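Local coordinates for protein putative pectin lyase (Geobacillus virus E2, PDB 7CHU) that is the trimeric tailspike of a deep-sea thermophilic bacteriophage and probably recognises, and perhaps degrades, a polysaccharide on the surface of its host, at residues L225-G231 with C258-N264; V316-F321 with K337-F343; Y322-F328 with Y344-F350; A375-N379 with F390-R395. One frame throughout, in Å; residues are numbered along the deposited sequence.

Contact 1. Residues L225-G231 with C258-N264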
loop_
_atom_site.group_PDB
_atom_site.type_symbol
_atom_site.label_atom_id
_atom_site.label_comp_id
_atom_site.label_asym_id
_atom_site.label_seq_id
_atom_site.Cartn_x
_atom_site.Cartn_y
_atom_site.Cartn_z
ATOM N N LEU A 225 -2.294 12.737 4.650
ATOM C CA LEU A 225 -2.393 13.707 5.740
ATOM C C LEU A 225 -1.011 14.033 6.297
ATOM O O LEU A 225 -0.181 13.140 6.509
ATOM C CB LEU A 225 -3.292 13.169 6.860
ATOM C CG LEU A 225 -3.229 13.869 8.230
ATOM C CD1 LEU A 225 -3.832 15.272 8.175
ATOM C CD2 LEU A 225 -3.909 13.061 9.328
ATOM N N TYR A 226 -0.769 15.322 6.531
ATOM C CA TYR A 226 0.444 15.827 7.175
ATOM C C TYR A 226 0.028 16.423 8.524
ATOM O O TYR A 226 -0.757 17.375 8.569
ATOM C CB TYR A 226 1.101 16.870 6.282
ATOM C CG TYR A 226 2.416 17.447 6.725
ATOM C CD1 TYR A 226 3.414 16.644 7.268
ATOM C CD2 TYR A 226 2.681 18.802 6.549
ATOM C CE1 TYR A 226 4.653 17.179 7.642
ATOM C CE2 TYR A 226 3.901 19.346 6.917
ATOM C CZ TYR A 226 4.889 18.531 7.464
ATOM O OH TYR A 226 6.107 19.077 7.836
ATOM N N ASN A 227 0.555 15.876 9.617
ATOM C CA ASN A 227 0.048 16.158 10.965
ATOM C C ASN A 227 1.257 16.377 11.873
ATOM O O ASN A 227 1.954 15.411 12.202
ATOM C CB ASN A 227 -0.835 14.997 11.434
ATOM C CG ASN A 227 -1.511 15.258 12.778
ATOM O OD1 ASN A 227 -0.837 15.426 13.788
ATOM N ND2 ASN A 227 -2.845 15.257 12.793
ATOM N N THR A 228 1.560 17.635 12.218
ATOM C CA THR A 228 2.731 17.932 13.046
ATOM C C THR A 228 2.409 18.985 14.101
ATOM O O THR A 228 1.499 19.798 13.932
ATOM C CB THR A 228 3.944 18.447 12.230
ATOM O OG1 THR A 228 3.840 19.867 12.038
ATOM C CG2 THR A 228 4.014 17.778 10.871
ATOM N N ASP A 229 3.185 18.958 15.205
ATOM C CA ASP A 229 3.183 20.011 16.229
ATOM C C ASP A 229 1.805 20.202 16.864
ATOM O O ASP A 229 1.426 21.314 17.227
ATOM C CB ASP A 229 3.687 21.346 15.656
ATOM C CG ASP A 229 5.134 21.270 15.192
ATOM O OD1 ASP A 229 6.024 21.443 16.042
ATOM O OD2 ASP A 229 5.377 21.015 13.988
ATOM N N ASN A 230 1.041 19.125 17.002
ATOM C CA ASN A 230 -0.312 19.190 17.534
ATOM C C ASN A 230 -0.363 18.616 18.943
ATOM O O ASN A 230 0.499 17.848 19.345
ATOM C CB ASN A 230 -1.279 18.417 16.640
ATOM C CG ASN A 230 -1.445 19.062 15.269
ATOM O OD1 ASN A 230 -1.620 20.280 15.159
ATOM N ND2 ASN A 230 -1.393 18.241 14.219
ATOM N N GLY A 231 -1.412 18.969 19.679
ATOM C CA GLY A 231 -1.663 18.342 20.963
ATOM C C GLY A 231 -0.932 19.017 22.104
ATOM O O GLY A 231 -0.317 20.077 21.970
ATOM N N CYS A 258 0.349 8.595 5.329
ATOM C CA CYS A 258 0.203 9.774 6.165
ATOM C C CYS A 258 1.526 10.066 6.869
ATOM O O CYS A 258 2.382 9.192 7.000
ATOM C CB CYS A 258 -0.928 9.558 7.162
ATOM S SG CYS A 258 -2.543 9.576 6.304
ATOM N N HIS A 259 1.674 11.299 7.354
ATOM C CA HIS A 259 2.955 11.789 7.881
ATOM C C HIS A 259 2.688 12.446 9.237
ATOM O O HIS A 259 2.120 13.539 9.281
ATOM C CB HIS A 259 3.576 12.769 6.882
ATOM C CG HIS A 259 4.893 13.363 7.290
ATOM N ND1 HIS A 259 5.734 13.965 6.376
ATOM C CD2 HIS A 259 5.498 13.502 8.495
ATOM C CE1 HIS A 259 6.812 14.417 6.993
ATOM N NE2 HIS A 259 6.697 14.146 8.280
ATOM N N PHE A 260 3.092 11.785 10.333
ATOM C CA PHE A 260 2.912 12.296 11.695
ATOM C C PHE A 260 4.286 12.628 12.258
ATOM O O PHE A 260 5.152 11.753 12.306
ATOM C CB PHE A 260 2.213 11.275 12.598
ATOM C CG PHE A 260 0.893 10.775 12.067
ATOM C CD1 PHE A 260 -0.272 11.469 12.325
ATOM C CD2 PHE A 260 0.819 9.603 11.317
ATOM C CE1 PHE A 260 -1.507 11.016 11.824
ATOM C CE2 PHE A 260 -0.393 9.134 10.813
ATOM C CZ PHE A 260 -1.570 9.844 11.070
ATOM N N GLU A 261 4.510 13.881 12.641
ATOM C CA GLU A 261 5.863 14.242 13.054
ATOM C C GLU A 261 5.833 15.273 14.169
ATOM O O GLU A 261 5.065 16.226 14.106
ATOM C CB GLU A 261 6.679 14.794 11.875
ATOM C CG GLU A 261 8.102 15.181 12.294
ATOM C CD GLU A 261 9.069 15.280 11.128
ATOM O OE1 GLU A 261 8.652 15.090 9.966
ATOM O OE2 GLU A 261 10.253 15.552 11.383
ATOM N N ALA A 262 6.697 15.087 15.175
ATOM C CA ALA A 262 6.931 16.090 16.219
ATOM C C ALA A 262 5.626 16.563 16.865
ATOM O O ALA A 262 5.409 17.753 17.083
ATOM C CB ALA A 262 7.730 17.281 15.665
ATOM N N ASN A 263 4.740 15.635 17.177
ATOM C CA ASN A 263 3.542 16.045 17.883
ATOM C C ASN A 263 3.846 16.165 19.367
ATOM O O ASN A 263 4.822 15.600 19.865
ATOM C CB ASN A 263 2.411 15.064 17.608
ATOM C CG ASN A 263 1.675 15.403 16.302
ATOM O OD1 ASN A 263 1.277 16.554 16.078
ATOM N ND2 ASN A 263 1.538 14.417 15.431
ATOM N N ASN A 264 3.047 16.974 20.062
ATOM C CA ASN A 264 3.276 17.185 21.479
ATOM C C ASN A 264 2.464 16.240 22.356
ATOM O O ASN A 264 2.782 16.079 23.538
ATOM C CB ASN A 264 3.020 18.657 21.820
ATOM C CG ASN A 264 4.028 19.550 21.148
ATOM O OD1 ASN A 264 5.217 19.387 21.361
ATOM N ND2 ASN A 264 3.576 20.437 20.270
HETATM O O HOH W 1 0.988 21.519 19.873
HETATM O O HOH W 2 5.596 22.030 18.877
#
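Cys258 opens its run by laying SG against Leu225 CB, and the chain then goes parallel to strand 226-228. At His259, with CG anti to the backbone N (chi1 180°), the imidazole turns one face to the edge of Tyr226, whose CE1 stands over the ring centre; centroids are 4.7 Å apart. NE2 of His259 gives its proton in the ring plane to Glu261 OE1, 2.7 Å away, which fixes the rotation of the imidazole. On the other face of the sheet, Phe260 brings CD1 to 3.7 Å from Asn227 CB and continues inward onto Phe289. Glu261 lends its backbone N to Asn227 O, and the strand ends there.

Asn263 takes over with its amide. Its OD1 accepts from Asn230 N in the carbonyl plane at 2.7 Å, while ND2 reaches Asn227 OD1 at 3.1 Å. Asn227 OD1 also receives Asn230 ND2 from the opposite face of its plane, at 2.9 Å; Asn230 ND2 also serves Val204 O. Asn264 N closes on Asn230 O at 2.8 Å. Three asparagine amides thus supplement the backbone pairing where the strand ends and satisfy buried polar atoms there, holding successive coils together where the backbone bends.

Contact 2. Residues V316-F321 with K337-F343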
loop_
_atom_site.group_PDB
_atom_site.type_symbol
_atom_site.label_atom_id
_atom_site.label_comp_id
_atom_site.label_asym_id
_atom_site.label_seq_id
_atom_site.Cartn_x
_atom_site.Cartn_y
_atom_site.Cartn_z
ATOM N N VAL A 316 -1.552 -2.142 11.004
ATOM C CA VAL A 316 -0.430 -1.214 10.929
ATOM C C VAL A 316 0.564 -1.814 9.935
ATOM O O VAL A 316 1.413 -2.644 10.299
ATOM C CB VAL A 316 0.196 -0.963 12.312
ATOM C CG1 VAL A 316 1.265 0.109 12.237
ATOM C CG2 VAL A 316 -0.906 -0.583 13.355
ATOM N N MET A 317 0.450 -1.391 8.674
ATOM C CA MET A 317 1.134 -2.006 7.546
ATOM C C MET A 317 2.279 -1.127 7.063
ATOM O O MET A 317 2.066 0.029 6.676
ATOM C CB MET A 317 0.165 -2.270 6.393
ATOM C CG MET A 317 -1.103 -2.998 6.800
ATOM S SD MET A 317 -0.798 -4.675 7.414
ATOM C CE MET A 317 -0.115 -5.470 5.950
ATOM N N ASN A 318 3.479 -1.702 7.043
ATOM C CA ASN A 318 4.694 -1.055 6.539
ATOM C C ASN A 318 4.771 0.406 6.997
ATOM O O ASN A 318 4.884 1.347 6.210
ATOM C CB ASN A 318 4.831 -1.195 4.999
ATOM C CG ASN A 318 3.506 -1.040 4.232
ATOM O OD1 ASN A 318 2.620 -1.915 4.271
ATOM N ND2 ASN A 318 3.386 0.059 3.492
ATOM N N CYS A 319 4.705 0.585 8.314
ATOM C CA CYS A 319 4.842 1.915 8.878
ATOM C C CYS A 319 6.222 2.095 9.482
ATOM O O CYS A 319 6.906 1.133 9.858
ATOM C CB CYS A 319 3.753 2.216 9.920
ATOM S SG CYS A 319 2.056 2.230 9.254
ATOM N N TYR A 320 6.612 3.360 9.571
ATOM C CA TYR A 320 7.928 3.790 10.017
ATOM C C TYR A 320 7.782 4.488 11.369
ATOM O O TYR A 320 7.025 5.463 11.491
ATOM C CB TYR A 320 8.537 4.730 8.973
ATOM C CG TYR A 320 9.669 5.620 9.460
ATOM C CD1 TYR A 320 10.851 5.087 9.976
ATOM C CD2 TYR A 320 9.551 7.000 9.381
ATOM C CE1 TYR A 320 11.883 5.913 10.406
ATOM C CE2 TYR A 320 10.555 7.824 9.799
ATOM C CZ TYR A 320 11.710 7.285 10.310
ATOM O OH TYR A 320 12.672 8.162 10.719
ATOM N N PHE A 321 8.488 3.977 12.379
ATOM C CA PHE A 321 8.478 4.530 13.727
ATOM C C PHE A 321 9.890 4.946 14.102
ATOM O O PHE A 321 10.828 4.153 13.945
ATOM C CB PHE A 321 7.975 3.497 14.743
ATOM C CG PHE A 321 6.503 3.192 14.623
ATOM C CD1 PHE A 321 6.046 2.256 13.688
ATOM C CD2 PHE A 321 5.583 3.838 15.445
ATOM C CE1 PHE A 321 4.684 1.977 13.562
ATOM C CE2 PHE A 321 4.211 3.561 15.337
ATOM C CZ PHE A 321 3.764 2.627 14.408
ATOM N N LYS A 337 -2.660 -6.017 13.861
ATOM C CA LYS A 337 -1.653 -6.551 12.948
ATOM C C LYS A 337 -0.576 -5.502 12.712
ATOM O O LYS A 337 -0.858 -4.411 12.197
ATOM C CB LYS A 337 -2.307 -6.979 11.634
ATOM C CG LYS A 337 -3.265 -8.145 11.860
ATOM C CD LYS A 337 -4.181 -8.382 10.689
ATOM C CE LYS A 337 -5.169 -9.536 10.991
ATOM N NZ LYS A 337 -6.007 -9.291 12.217
ATOM N N ILE A 338 0.646 -5.838 13.104
ATOM C CA ILE A 338 1.831 -5.003 12.960
ATOM C C ILE A 338 2.721 -5.749 11.971
ATOM O O ILE A 338 3.385 -6.733 12.323
ATOM C CB ILE A 338 2.549 -4.767 14.299
ATOM C CG1 ILE A 338 1.560 -4.501 15.467
ATOM C CG2 ILE A 338 3.616 -3.660 14.170
ATOM C CD1 ILE A 338 0.841 -3.220 15.342
ATOM N N ILE A 339 2.690 -5.339 10.707
ATOM C CA ILE A 339 3.264 -6.129 9.618
ATOM C C ILE A 339 4.208 -5.251 8.814
ATOM O O ILE A 339 3.789 -4.214 8.276
ATOM C CB ILE A 339 2.167 -6.715 8.709
ATOM C CG1 ILE A 339 1.374 -7.801 9.451
ATOM C CG2 ILE A 339 2.774 -7.251 7.403
ATOM C CD1 ILE A 339 0.273 -8.413 8.614
ATOM N N GLY A 340 5.463 -5.688 8.686
ATOM C CA GLY A 340 6.426 -4.979 7.871
ATOM C C GLY A 340 6.825 -3.621 8.399
ATOM O O GLY A 340 7.255 -2.771 7.620
ATOM N N CYS A 341 6.690 -3.376 9.700
ATOM C CA CYS A 341 7.050 -2.066 10.215
ATOM C C CYS A 341 8.510 -2.048 10.639
ATOM O O CYS A 341 9.107 -3.078 10.958
ATOM C CB CYS A 341 6.151 -1.676 11.403
ATOM S SG CYS A 341 4.387 -1.666 10.940
ATOM N N ASP A 342 9.060 -0.851 10.728
ATOM C CA ASP A 342 10.401 -0.700 11.257
ATOM C C ASP A 342 10.378 0.311 12.389
ATOM O O ASP A 342 9.715 1.350 12.292
ATOM C CB ASP A 342 11.386 -0.277 10.185
ATOM C CG ASP A 342 12.827 -0.536 10.601
ATOM O OD1 ASP A 342 13.408 0.414 11.175
ATOM O OD2 ASP A 342 13.349 -1.674 10.372
ATOM N N PHE A 343 11.139 0.007 13.439
ATOM C CA PHE A 343 11.159 0.751 14.690
ATOM C C PHE A 343 12.594 1.136 15.011
ATOM O O PHE A 343 13.477 0.271 15.021
ATOM C CB PHE A 343 10.609 -0.098 15.841
ATOM C CG PHE A 343 9.250 -0.674 15.590
ATOM C CD1 PHE A 343 8.104 0.048 15.964
ATOM C CD2 PHE A 343 9.106 -1.945 15.041
ATOM C CE1 PHE A 343 6.824 -0.483 15.772
ATOM C CE2 PHE A 343 7.842 -2.498 14.824
ATOM C CZ PHE A 343 6.682 -1.764 15.192
HETATM O O HOH W 3 12.490 2.886 11.632
#
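Phe321 and Phe343 point the same way, their rings tilted 23° from each other and offset, with little face shared; CE1 of Phe343 lies over a face of Phe321, 3.5 Å from its CD1. This is the dense side. Beyond the rings, Val316 CG2 rests on Ile338 CD1 at 3.7 Å, and Val316 CG1 touches the sulfur of Cys341. That SG stands anti to its own carbonyl carbon (chi1 -58°), which carries it across the gap to accept from Cys319 N at 3.5 Å where the two strands break. Phe289 stacks on Phe321 and Ile329 abuts both rings, adding to the core.

The face of Met317, Ile339, Tyr320 and Asp342 is looser between the two segments. Met317, bent at chi2 and chi3, packs CE 3.7 Å from Ile339 CG2, while water 3 bridges Phe321 O and Asp342 OD1, 2.7 Å from the latter. The carboxylate of Asp342 is chiefly held by Arg335 and Lys337 of the second subunit, and Asn318 ND2 bonds to Gln283 of that subunit. Parallel strands in register, like residues stacked coil to coil and an aliphatic and aromatic core mark a right-handed parallel beta-helix of the pectate lyase-like kind, here in a trimeric spike.

Contact 3. Residues Y322-F328 with Y344-F350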
loop_
_atom_site.group_PDB
_atom_site.type_symbol
_atom_site.label_atom_id
_atom_site.label_comp_id
_atom_site.label_asym_id
_atom_site.label_seq_id
_atom_site.Cartn_x
_atom_site.Cartn_y
_atom_site.Cartn_z
ATOM N N TYR A 322 10.042 6.164 14.627
ATOM C CA TYR A 322 11.370 6.643 14.999
ATOM C C TYR A 322 11.282 7.613 16.169
ATOM O O TYR A 322 10.433 8.511 16.169
ATOM C CB TYR A 322 12.060 7.310 13.795
ATOM C CG TYR A 322 13.245 8.163 14.166
ATOM C CD1 TYR A 322 14.410 7.590 14.637
ATOM C CD2 TYR A 322 13.183 9.541 14.069
ATOM C CE1 TYR A 322 15.493 8.374 14.989
ATOM C CE2 TYR A 322 14.246 10.329 14.412
ATOM C CZ TYR A 322 15.404 9.744 14.864
ATOM O OH TYR A 322 16.462 10.543 15.221
ATOM N N GLN A 323 12.160 7.416 17.160
ATOM C CA GLN A 323 12.410 8.360 18.245
ATOM C C GLN A 323 11.180 8.602 19.126
ATOM O O GLN A 323 10.442 9.575 18.926
ATOM C CB GLN A 323 12.930 9.680 17.673
ATOM C CG GLN A 323 13.643 10.600 18.678
ATOM C CD GLN A 323 15.092 10.171 18.962
ATOM O OE1 GLN A 323 15.498 9.060 18.625
ATOM N NE2 GLN A 323 15.856 11.041 19.621
ATOM N N CYS A 324 10.946 7.695 20.089
ATOM C CA CYS A 324 9.808 7.763 21.042
ATOM C C CYS A 324 10.200 7.582 22.493
ATOM O O CYS A 324 10.836 6.596 22.847
ATOM C CB CYS A 324 8.765 6.722 20.632
ATOM S SG CYS A 324 7.339 6.581 21.726
ATOM N N ASN A 325 9.791 8.522 23.338
ATOM C CA ASN A 325 10.056 8.418 24.765
ATOM C C ASN A 325 8.958 7.618 25.473
ATOM O O ASN A 325 8.346 8.096 26.427
ATOM C CB ASN A 325 10.164 9.826 25.357
ATOM C CG ASN A 325 10.590 9.825 26.808
ATOM O OD1 ASN A 325 11.204 8.874 27.294
ATOM N ND2 ASN A 325 10.270 10.904 27.515
ATOM N N ASN A 326 8.758 6.380 25.025
ATOM C CA ASN A 326 7.664 5.512 25.472
ATOM C C ASN A 326 7.678 4.255 24.607
ATOM O O ASN A 326 8.669 3.989 23.929
ATOM C CB ASN A 326 6.304 6.215 25.383
ATOM C CG ASN A 326 5.287 5.649 26.364
ATOM O OD1 ASN A 326 4.692 4.600 26.122
ATOM N ND2 ASN A 326 5.094 6.343 27.480
ATOM N N ASP A 327 6.622 3.448 24.659
ATOM C CA ASP A 327 6.460 2.383 23.674
ATOM C C ASP A 327 6.091 3.029 22.347
ATOM O O ASP A 327 5.360 4.019 22.319
ATOM C CB ASP A 327 5.369 1.393 24.085
ATOM C CG ASP A 327 5.522 0.914 25.513
ATOM O OD1 ASP A 327 6.618 0.431 25.869
ATOM O OD2 ASP A 327 4.541 1.018 26.279
ATOM N N PHE A 328 6.607 2.500 21.246
ATOM C CA PHE A 328 6.185 2.997 19.957
ATOM C C PHE A 328 4.692 2.708 19.705
ATOM O O PHE A 328 3.959 3.575 19.227
ATOM C CB PHE A 328 6.968 2.292 18.827
ATOM C CG PHE A 328 8.297 2.924 18.488
ATOM C CD1 PHE A 328 8.386 4.265 18.149
ATOM C CD2 PHE A 328 9.461 2.161 18.483
ATOM C CE1 PHE A 328 9.607 4.837 17.832
ATOM C CE2 PHE A 328 10.683 2.728 18.166
ATOM C CZ PHE A 328 10.755 4.069 17.841
ATOM N N TYR A 344 12.835 2.413 15.278
ATOM C CA TYR A 344 14.191 2.857 15.591
ATOM C C TYR A 344 14.174 3.829 16.768
ATOM O O TYR A 344 13.780 4.988 16.615
ATOM C CB TYR A 344 14.858 3.494 14.371
ATOM C CG TYR A 344 16.337 3.703 14.553
ATOM C CD1 TYR A 344 17.244 2.669 14.306
ATOM C CD2 TYR A 344 16.831 4.926 14.980
ATOM C CE1 TYR A 344 18.610 2.866 14.473
ATOM C CE2 TYR A 344 18.189 5.127 15.150
ATOM C CZ TYR A 344 19.072 4.094 14.890
ATOM O OH TYR A 344 20.421 4.279 15.076
ATOM N N ASN A 345 14.639 3.351 17.927
ATOM C CA ASN A 345 14.990 4.160 19.091
ATOM C C ASN A 345 13.783 4.575 19.919
ATOM O O ASN A 345 13.212 5.648 19.700
ATOM C CB ASN A 345 15.787 5.405 18.698
ATOM C CG ASN A 345 16.734 5.838 19.789
ATOM O OD1 ASN A 345 17.202 5.011 20.570
ATOM N ND2 ASN A 345 17.007 7.131 19.869
ATOM N N CYS A 346 13.415 3.751 20.904
ATOM C CA CYS A 346 12.415 4.140 21.886
ATOM C C CYS A 346 12.871 3.723 23.285
ATOM O O CYS A 346 13.803 2.931 23.456
ATOM C CB CYS A 346 11.060 3.524 21.575
ATOM S SG CYS A 346 11.073 1.691 21.708
ATOM N N THR A 347 12.214 4.284 24.288
ATOM C CA THR A 347 12.555 3.994 25.673
ATOM C C THR A 347 11.801 2.784 26.217
ATOM O O THR A 347 12.245 2.199 27.203
ATOM C CB THR A 347 12.283 5.229 26.551
ATOM O OG1 THR A 347 10.881 5.496 26.592
ATOM C CG2 THR A 347 12.962 6.453 25.993
ATOM N N GLY A 348 10.697 2.374 25.583
ATOM C CA GLY A 348 9.966 1.185 25.994
ATOM C C GLY A 348 10.102 0.026 25.026
ATOM O O GLY A 348 11.164 -0.171 24.429
ATOM N N TYR A 349 9.035 -0.750 24.856
ATOM C CA TYR A 349 8.974 -1.771 23.823
ATOM C C TYR A 349 8.609 -1.143 22.481
ATOM O O TYR A 349 7.982 -0.082 22.425
ATOM C CB TYR A 349 7.933 -2.825 24.171
ATOM C CG TYR A 349 8.153 -3.462 25.515
ATOM C CD1 TYR A 349 9.032 -4.525 25.648
ATOM C CD2 TYR A 349 7.460 -3.017 26.657
ATOM C CE1 TYR A 349 9.233 -5.148 26.876
ATOM C CE2 TYR A 349 7.655 -3.631 27.905
ATOM C CZ TYR A 349 8.550 -4.687 27.999
ATOM O OH TYR A 349 8.766 -5.312 29.206
ATOM N N PHE A 350 8.999 -1.825 21.392
ATOM C CA PHE A 350 8.449 -1.470 20.090
ATOM C C PHE A 350 6.940 -1.654 20.111
ATOM O O PHE A 350 6.193 -0.765 19.695
ATOM C CB PHE A 350 9.052 -2.310 18.958
ATOM C CG PHE A 350 10.542 -2.117 18.762
ATOM C CD1 PHE A 350 11.188 -0.979 19.227
ATOM C CD2 PHE A 350 11.289 -3.092 18.103
ATOM C CE1 PHE A 350 12.553 -0.820 19.051
ATOM C CE2 PHE A 350 12.655 -2.941 17.908
ATOM C CZ PHE A 350 13.293 -1.805 18.387
#
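Phe328 and Cys346 carry the apolar part: CB of Cys346 lies over one face of the Phe328 ring, 3.7 Å from its centroid, and SG sits obliquely beside it. With SG wedged between the backbone N and the carbonyl carbon (chi1 65°), the sulfur is kept next to the phenyl group. Phe350 CD1 meets the ring edge of Phe328, 3.7 Å from CD2, and Tyr344 CD2 comes to Tyr322 CD1 in the planes of both rings.

Among side-chain amides, Asn345 ND2 donates to Gln323 OE1 at 2.7 Å, tilted 30° from the carbonyl plane; Asp293 O takes Gln323 NE2.

The backbone bonds first follow strand pairing, with Cys324 N on Asn345 O, then change character in the turn, where Gly348 N approaches Asn326 O from above its carbonyl plane. One bond runs from backbone to side chain: Tyr349 N meets the anti lone pair of Asp327 OD1 at 2.9 Å. The other oxygen of Asp327 goes to Lys330 and Asn352. One carboxylate thus joins the turn of the neighbouring coil, through Tyr349 N, to Lys330 and Asn352.

Contact 4. Residues A375-N379 with F390-R395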
loop_
_atom_site.group_PDB
_atom_site.type_symbol
_atom_site.label_atom_id
_atom_site.label_comp_id
_atom_site.label_asym_id
_atom_site.label_seq_id
_atom_site.Cartn_x
_atom_site.Cartn_y
_atom_site.Cartn_z
ATOM N N ALA A 375 12.851 -5.343 25.341
ATOM C CA ALA A 375 12.900 -6.170 24.144
ATOM C C ALA A 375 12.022 -5.512 23.093
ATOM O O ALA A 375 11.352 -4.511 23.385
ATOM C CB ALA A 375 12.435 -7.608 24.439
ATOM N N PRO A 376 12.011 -6.038 21.855
ATOM C CA PRO A 376 11.064 -5.508 20.854
ATOM C C PRO A 376 9.614 -5.570 21.312
ATOM O O PRO A 376 8.850 -4.638 21.034
ATOM C CB PRO A 376 11.309 -6.398 19.626
ATOM C CG PRO A 376 12.729 -6.852 19.758
ATOM C CD PRO A 376 12.966 -6.997 21.252
ATOM N N PHE A 377 9.217 -6.643 22.007
ATOM C CA PHE A 377 7.873 -6.791 22.552
ATOM C C PHE A 377 7.977 -7.421 23.934
ATOM O O PHE A 377 9.011 -8.000 24.303
ATOM C CB PHE A 377 6.987 -7.650 21.640
ATOM C CG PHE A 377 7.657 -8.909 21.169
ATOM C CD1 PHE A 377 7.601 -10.070 21.947
ATOM C CD2 PHE A 377 8.359 -8.936 19.967
ATOM C CE1 PHE A 377 8.206 -11.240 21.525
ATOM C CE2 PHE A 377 8.985 -10.104 19.538
ATOM C CZ PHE A 377 8.918 -11.253 20.326
ATOM N N ASN A 378 6.896 -7.291 24.707
ATOM C CA ASN A 378 6.869 -7.793 26.076
ATOM C C ASN A 378 6.439 -9.258 26.077
ATOM O O ASN A 378 6.060 -9.818 25.047
ATOM C CB ASN A 378 5.911 -6.952 26.931
ATOM C CG ASN A 378 4.483 -7.024 26.421
ATOM O OD1 ASN A 378 4.260 -7.008 25.212
ATOM N ND2 ASN A 378 3.517 -7.133 27.329
ATOM N N ASN A 379 6.446 -9.879 27.260
ATOM C CA ASN A 379 5.875 -11.207 27.421
ATOM C C ASN A 379 4.452 -11.040 27.945
ATOM O O ASN A 379 4.264 -10.850 29.156
ATOM C CB ASN A 379 6.720 -12.050 28.387
ATOM C CG ASN A 379 8.148 -12.278 27.867
ATOM O OD1 ASN A 379 8.396 -12.303 26.651
ATOM N ND2 ASN A 379 9.089 -12.466 28.791
ATOM N N PHE A 390 14.379 -9.016 14.703
ATOM C CA PHE A 390 14.819 -7.747 15.256
ATOM C C PHE A 390 16.282 -7.835 15.672
ATOM O O PHE A 390 16.764 -8.894 16.081
ATOM C CB PHE A 390 13.991 -7.355 16.486
ATOM C CG PHE A 390 12.513 -7.168 16.231
ATOM C CD1 PHE A 390 11.612 -8.191 16.484
ATOM C CD2 PHE A 390 12.017 -5.954 15.773
ATOM C CE1 PHE A 390 10.239 -8.014 16.291
ATOM C CE2 PHE A 390 10.639 -5.779 15.564
ATOM C CZ PHE A 390 9.761 -6.807 15.819
ATOM N N ILE A 391 16.972 -6.699 15.623
ATOM C CA ILE A 391 18.321 -6.636 16.174
ATOM C C ILE A 391 18.238 -6.761 17.691
ATOM O O ILE A 391 17.463 -6.053 18.348
ATOM C CB ILE A 391 19.001 -5.327 15.751
ATOM C CG1 ILE A 391 19.267 -5.335 14.234
ATOM C CG2 ILE A 391 20.297 -5.108 16.545
ATOM C CD1 ILE A 391 19.739 -3.974 13.696
ATOM N N GLY A 392 19.032 -7.666 18.258
ATOM C CA GLY A 392 19.048 -7.843 19.702
ATOM C C GLY A 392 17.943 -8.706 20.265
ATOM O O GLY A 392 17.694 -8.657 21.480
ATOM N N GLU A 393 17.265 -9.494 19.433
ATOM C CA GLU A 393 16.220 -10.397 19.896
ATOM C C GLU A 393 16.442 -11.772 19.272
ATOM O O GLU A 393 16.452 -11.921 18.039
ATOM C CB GLU A 393 14.825 -9.850 19.575
ATOM C CG GLU A 393 13.677 -10.817 19.875
ATOM C CD GLU A 393 13.631 -11.285 21.327
ATOM O OE1 GLU A 393 13.399 -10.442 22.224
ATOM O OE2 GLU A 393 13.816 -12.502 21.572
ATOM N N ASN A 394 16.637 -12.771 20.130
ATOM C CA ASN A 394 16.924 -14.119 19.654
ATOM C C ASN A 394 15.678 -14.830 19.164
ATOM O O ASN A 394 15.776 -15.682 18.285
ATOM C CB ASN A 394 17.560 -14.940 20.779
ATOM C CG ASN A 394 18.975 -14.515 21.074
ATOM O OD1 ASN A 394 19.770 -14.325 20.165
ATOM N ND2 ASN A 394 19.292 -14.350 22.350
ATOM N N ARG A 395 14.521 -14.549 19.761
ATOM C CA ARG A 395 13.295 -15.231 19.354
ATOM C C ARG A 395 12.846 -14.724 17.983
ATOM O O ARG A 395 12.744 -13.513 17.768
ATOM C CB ARG A 395 12.192 -15.016 20.386
ATOM C CG ARG A 395 12.488 -15.654 21.749
ATOM C CD ARG A 395 11.527 -15.153 22.815
ATOM N NE ARG A 395 11.781 -13.763 23.157
ATOM C CZ ARG A 395 11.016 -13.031 23.971
ATOM N NH1 ARG A 395 9.921 -13.554 24.528
ATOM N NH2 ARG A 395 11.355 -11.779 24.239
HETATM O O HOH W 4 9.726 -10.137 25.906
#
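Pro376 presses on Phe390 where loops near the end of the parallel beta-helix coils meet the type II beta turn from Phe390 to Glu393. The proline's CB stands over the centre of the phenyl ring, a CH-pi contact of 3.6 Å, and its CG reaches Phe390 CB. Phe390 turns CG anti to its carbonyl carbon (chi1 -61°), presenting that face to the proline. Phe377 has CG between the backbone N and the carbonyl carbon (chi1 46°). Its ring edge therefore meets Phe390 CE1 on one side, while Phe377 CE1 lies 4.1 Å from Arg395 CZ, over a face of the guanidinium.

Arg395, bent at chi3, grips Glu393 side-on: NE gives to OE2 at 2.9 Å in a salt bridge, and NH2 to OE1. Glu393 is itself bent at chi2, letting OE2 also accept Arg395 N. Tyr403 and Tyr418 make cation-pi contacts with the guanidinium. Water 4 links Phe377 O, Asn379 OD1 and Arg395 NH2. Across the loops, Arg395 NH1 donates to Asn379 OD1 at 2.9 Å, at an N-H...O angle of 164°.

Overall arrangement
Contacts 2 and 3 are two halves of one pairing: both use strands 320-324 and 342-346, their centres lie 13 Å apart, and Phe321 O to Tyr344 N, 3.0 Å, is a probable hydrogen bond between them. Contact 4 lies 13 Å from contact 3 between centres and meets it where Phe350 CB approaches Pro376 O at 3.1 Å; it touches contact 2 more loosely, through Phe343 and Phe390. Contact 1 stands apart, its nearest atoms about 7 Å from contacts 2 and 3, yet its Phe260 reaches Phe289, which stacks on Phe321 of contact 2. All four come within reach of the second subunit, contact 2 most extensively, with seven residues.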